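Local coordinates for YebG family protein (Pseudomonas syringae pv. tomato, PDB 3ERM) that is of unknown function but belongs to the YebG family and pairs in the crystal as a two-fold symmetric, largely helical dimer, at the interface of chains A and B. Sequence-based numbering; all coordinates share one arbitrary frame. Chains: chain A/B, uncharacterized conserved protein.

Contact 1: the interface of chains A and B. Residues chain A 35, 38-39, 42; chain B 69, 73, 77, 80.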
loop_
_atom_site.group_PDB
_atom_site.type_symbol
_atom_site.label_atom_id
_atom_site.label_comp_id
_atom_site.label_asym_id
_atom_site.label_seq_id
_atom_site.Cartn_x
_atom_site.Cartn_y
_atom_site.Cartn_z
ATOM N N LEU A 35 8.918 -5.268 5.861
ATOM C CA LEU A 35 7.890 -4.338 5.382
ATOM C C LEU A 35 6.504 -4.942 5.324
ATOM O O LEU A 35 5.511 -4.273 5.634
ATOM C CB LEU A 35 8.201 -3.827 3.976
ATOM C CG LEU A 35 7.171 -2.856 3.359
ATOM C CD1 LEU A 35 7.017 -1.523 4.129
ATOM C CD2 LEU A 35 7.511 -2.575 1.888
ATOM N N LEU A 38 5.203 -5.078 8.909
ATOM C CA LEU A 38 4.757 -3.853 9.517
ATOM C C LEU A 38 3.468 -3.401 8.846
ATOM O O LEU A 38 2.535 -3.000 9.523
ATOM C CB LEU A 38 5.853 -2.783 9.442
ATOM C CG LEU A 38 7.121 -3.094 10.255
ATOM C CD1 LEU A 38 8.303 -2.238 9.809
ATOM C CD2 LEU A 38 6.943 -2.959 11.763
ATOM N N LEU A 39 3.391 -3.528 7.527
ATOM C CA LEU A 39 2.151 -3.209 6.802
ATOM C C LEU A 39 0.917 -3.984 7.274
ATOM O O LEU A 39 -0.178 -3.417 7.381
ATOM C CB LEU A 39 2.327 -3.513 5.330
ATOM C CG LEU A 39 2.358 -2.495 4.187
ATOM C CD1 LEU A 39 2.508 -1.035 4.594
ATOM C CD2 LEU A 39 3.459 -2.955 3.200
ATOM N N VAL A 42 -0.141 -2.437 10.514
ATOM C CA VAL A 42 -0.839 -1.136 10.486
ATOM C C VAL A 42 -2.228 -1.313 9.885
ATOM O O VAL A 42 -3.157 -0.637 10.288
ATOM C CB VAL A 42 -0.073 0.069 9.816
ATOM C CG1 VAL A 42 1.428 0.039 10.092
ATOM C CG2 VAL A 42 -0.364 0.169 8.364
ATOM N N PHE B 69 3.173 6.441 3.726
ATOM C CA PHE B 69 3.355 5.177 2.978
ATOM C C PHE B 69 4.448 5.269 1.909
ATOM O O PHE B 69 5.253 4.330 1.758
ATOM C CB PHE B 69 2.050 4.632 2.388
ATOM C CG PHE B 69 1.137 4.021 3.421
ATOM C CD1 PHE B 69 0.309 4.812 4.196
ATOM C CD2 PHE B 69 1.134 2.638 3.639
ATOM C CE1 PHE B 69 -0.522 4.250 5.176
ATOM C CE2 PHE B 69 0.301 2.060 4.610
ATOM C CZ PHE B 69 -0.530 2.879 5.385
ATOM N N PHE B 73 7.507 2.767 1.651
ATOM C CA PHE B 73 7.750 1.923 0.490
ATOM C C PHE B 73 9.098 2.213 -0.120
ATOM O O PHE B 73 9.782 1.294 -0.504
ATOM C CB PHE B 73 6.683 2.126 -0.583
ATOM C CG PHE B 73 5.434 1.361 -0.346
ATOM C CD1 PHE B 73 5.442 -0.027 -0.354
ATOM C CD2 PHE B 73 4.224 2.024 -0.149
ATOM C CE1 PHE B 73 4.260 -0.748 -0.132
ATOM C CE2 PHE B 73 3.016 1.294 0.063
ATOM C CZ PHE B 73 3.060 -0.088 0.085
ATOM N N ALA B 77 10.688 0.746 6.259
ATOM C CA ALA B 77 9.384 0.425 6.772
ATOM C C ALA B 77 9.075 1.232 8.039
ATOM O O ALA B 77 7.927 1.588 8.301
ATOM C CB ALA B 77 9.305 -1.070 7.034
ATOM N N LEU B 80 6.503 3.957 8.951
ATOM C CA LEU B 80 5.127 3.654 9.349
ATOM C C LEU B 80 4.843 4.056 10.787
ATOM O O LEU B 80 3.700 4.371 11.115
ATOM C CB LEU B 80 4.762 2.186 9.076
ATOM C CG LEU B 80 4.807 1.767 7.600
ATOM C CD1 LEU B 80 4.679 0.273 7.428
ATOM C CD2 LEU B 80 3.744 2.453 6.796
#
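A:Leu39 and B:Leu80 meet at the centre of this patch, methyl against methyl, with A:Leu39 CD1 3.8 Å from B:Leu80 CD1 and the two side chains crossing at about a right angle. The same methyl also reaches the neighbouring aromatic ring, A:Leu39 CD1 lying 3.8 Å from B:Phe69 CE2, so one branch fills the corner between an aliphatic and an aromatic side chain. The other branch points towards B:Phe73, with A:Leu39 CD2 4.1 Å from B:Phe73 CE1. Within chain B, B:Leu80 CD2 sits over one face of the B:Phe69 ring, 4.0 Å above the plane and shifted towards the rim; this packing places the B:Leu80 methyls and the B:Phe69 ring together, where A:Leu39 CD1 meets both.

B:Leu80 also supports the neighbouring turns of the chain A helix. A chi1 of -62°, with CG anti to the carbonyl carbon, turns its branched end towards helix 22-46 of chain A, where B:Leu80 CD1 packs on A:Leu39 and lies 3.8 Å from A:Leu38 CB. A:Val42 straddles the outer end of the patch: CG1 faces B:Leu80 CB, while A:Val42 CG2 approaches the ring tip of B:Phe69, 4.0 Å from B:Phe69 CZ. At the opposite end A:Leu35 divides its methyls, CD1 lying 3.7 Å from B:Ala77 CB and CD2 turning to CD1 of B:Phe73, the two side chains crossing at about a right angle. A:Leu38 CD1 also points at B:Ala77, but too closely modelled for its spacing to be trusted.

Towards the rim the contact stays aliphatic and aromatic among the residues described. One face of helix 22-46 is thereby laid against helix 66-74 and the 3-10 helix 77-82 of the other chain, a leucine-rich packing that probably helps hold the two copies together as a dimer.

Contact 2: the interface of chains A and B. Residues chain A 35, 66, 69-70, 73; chain B 70, 73-74.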
loop_
_atom_site.group_PDB
_atom_site.type_symbol
_atom_site.label_atom_id
_atom_site.label_comp_id
_atom_site.label_asym_id
_atom_site.label_seq_id
_atom_site.Cartn_x
_atom_site.Cartn_y
_atom_site.Cartn_z
ATOM N N LEU A 35 8.918 -5.268 5.861
ATOM C CA LEU A 35 7.890 -4.338 5.382
ATOM C C LEU A 35 6.504 -4.942 5.324
ATOM O O LEU A 35 5.511 -4.273 5.634
ATOM C CB LEU A 35 8.201 -3.827 3.976
ATOM C CG LEU A 35 7.171 -2.856 3.359
ATOM C CD1 LEU A 35 7.017 -1.523 4.129
ATOM C CD2 LEU A 35 7.511 -2.575 1.888
ATOM N N ARG A 66 7.244 -3.087 -3.979
ATOM C CA ARG A 66 7.413 -1.852 -3.217
ATOM C C ARG A 66 7.857 -0.669 -4.068
ATOM O O ARG A 66 7.452 0.470 -3.772
ATOM C CB ARG A 66 8.287 -2.012 -1.955
ATOM C CG ARG A 66 9.705 -2.316 -2.192
ATOM C CD ARG A 66 10.438 -2.561 -0.875
ATOM N NE ARG A 66 10.483 -1.382 0.014
ATOM C CZ ARG A 66 10.993 -1.377 1.252
ATOM N NH1 ARG A 66 11.532 -2.475 1.780
ATOM N NH2 ARG A 66 10.973 -0.264 1.968
ATOM N N PHE A 69 4.772 0.687 -5.864
ATOM C CA PHE A 69 3.916 1.370 -4.885
ATOM C C PHE A 69 4.539 2.685 -4.402
ATOM O O PHE A 69 3.844 3.702 -4.331
ATOM C CB PHE A 69 3.492 0.431 -3.755
ATOM C CG PHE A 69 2.395 -0.560 -4.173
ATOM C CD1 PHE A 69 2.718 -1.781 -4.752
ATOM C CD2 PHE A 69 1.051 -0.256 -4.004
ATOM C CE1 PHE A 69 1.720 -2.670 -5.157
ATOM C CE2 PHE A 69 0.031 -1.157 -4.397
ATOM C CZ PHE A 69 0.369 -2.361 -4.966
ATOM N N ALA A 70 5.849 2.696 -4.124
ATOM C CA ALA A 70 6.547 3.929 -3.759
ATOM C C ALA A 70 6.340 5.014 -4.816
ATOM O O ALA A 70 6.081 6.187 -4.482
ATOM C CB ALA A 70 8.017 3.669 -3.561
ATOM N N PHE A 73 2.504 6.187 -4.681
ATOM C CA PHE A 73 2.279 7.043 -3.525
ATOM C C PHE A 73 3.068 8.344 -3.568
ATOM O O PHE A 73 2.538 9.372 -3.162
ATOM C CB PHE A 73 2.606 6.294 -2.224
ATOM C CG PHE A 73 1.525 5.359 -1.774
ATOM C CD1 PHE A 73 0.640 5.735 -0.791
ATOM C CD2 PHE A 73 1.396 4.091 -2.323
ATOM C CE1 PHE A 73 -0.349 4.877 -0.360
ATOM C CE2 PHE A 73 0.400 3.212 -1.885
ATOM C CZ PHE A 73 -0.473 3.618 -0.912
ATOM N N ALA B 70 4.472 6.386 1.178
ATOM C CA ALA B 70 5.521 6.637 0.190
ATOM C C ALA B 70 6.859 6.495 0.836
ATOM O O ALA B 70 7.739 5.849 0.286
ATOM C CB ALA B 70 5.411 8.037 -0.447
ATOM N N PHE B 73 7.507 2.767 1.651
ATOM C CA PHE B 73 7.750 1.923 0.490
ATOM C C PHE B 73 9.098 2.213 -0.120
ATOM O O PHE B 73 9.782 1.294 -0.504
ATOM C CB PHE B 73 6.683 2.126 -0.583
ATOM C CG PHE B 73 5.434 1.361 -0.346
ATOM C CD1 PHE B 73 5.442 -0.027 -0.354
ATOM C CD2 PHE B 73 4.224 2.024 -0.149
ATOM C CE1 PHE B 73 4.260 -0.748 -0.132
ATOM C CE2 PHE B 73 3.016 1.294 0.063
ATOM C CZ PHE B 73 3.060 -0.088 0.085
ATOM N N LYS B 74 9.452 3.496 -0.215
ATOM C CA LYS B 74 10.722 3.949 -0.778
ATOM C C LYS B 74 11.821 3.224 -0.023
ATOM O O LYS B 74 12.242 2.129 -0.415
ATOM C CB LYS B 74 10.899 5.496 -0.691
ATOM C CG LYS B 74 11.640 6.166 -1.893
ATOM C CD LYS B 74 12.047 7.669 -1.660
ATOM C CE LYS B 74 12.433 8.410 -2.984
ATOM N NZ LYS B 74 13.397 9.570 -2.880
#
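B:Phe73 pushes its ring against helix 66-74 of chain A, and the A:Phe69 CB lies over the middle of its face, 3.7 Å from the B:Phe73 ring centroid, in a CH-pi contact. It is thus the methylene, not the aromatic ring of A:Phe69, that covers B:Phe73. With CG anti to its own carbonyl carbon (chi1 -82°), the B:Phe73 ring is swung to where it reaches under that methylene. Nearer the backbone, B:Phe73 CB comes up against A:Ala70 CB at 3.6 Å. The small alanine probably lets the two helices approach closely; its methyl also touches the backbone of B:Lys74. The symmetry-related pairing runs alongside, with A:Phe73 CB 3.8 Å from B:Ala70 CB. Between the two pairings the phenylalanines meet each other, A:Phe73 CE2 to B:Phe73 CE2 at 3.8 Å, their side chains set at a slant rather than stacked.

At the CD1 rim of the B:Phe73 ring, across from the A:Phe73 contact, A:Arg66 begins as an apolar group, A:Arg66 CB lying 3.8 Å from B:Phe73 CD1, and becomes polar further out. Its chain leaves with CG between the backbone N and the carbonyl carbon (chi1 67°) and bends at chi3, bringing the guanidinium side-on to the backbone carbonyl of B:Phe73. A:Arg66 NE donates the straighter hydrogen bond, 2.8 Å to B:Phe73 O with 160° at the hydrogen, and comes in only modestly tilted from the carbonyl plane. A:Arg66 NH2 gives a second, more bent bond to B:Phe73 O at 3.2 Å, from well above that plane. The oxygen itself stays close to the guanidinium plane, while A:Leu35 CD2 covers one face of the group over its centre.

The arginine thus binds a carbonyl near the C-terminal end of the partner's helix 66-74, at the border of the apolar packing, and probably helps set the register of the two chains in the dimer.

Contact 1 and contact 2 lie about 8 Å apart, measured between the centres of their C-alpha atoms, and are continuous parts of one interface. They share A:Leu35 and B:Phe73, which join the packing of helix 22-46 to the pairing of the two 66-74 helices. Contact 1 brings in the 3-10 helix 77-82 of the partner, whereas contact 2 lies near the two-fold axis, where A:Phe73 meets its own counterpart, and adds a polar tie. Because each is repeated with the chains exchanged, the helices interlock from both sides, which suits a stable dimer, although the structure alone does not show that this pairing exists in the cell.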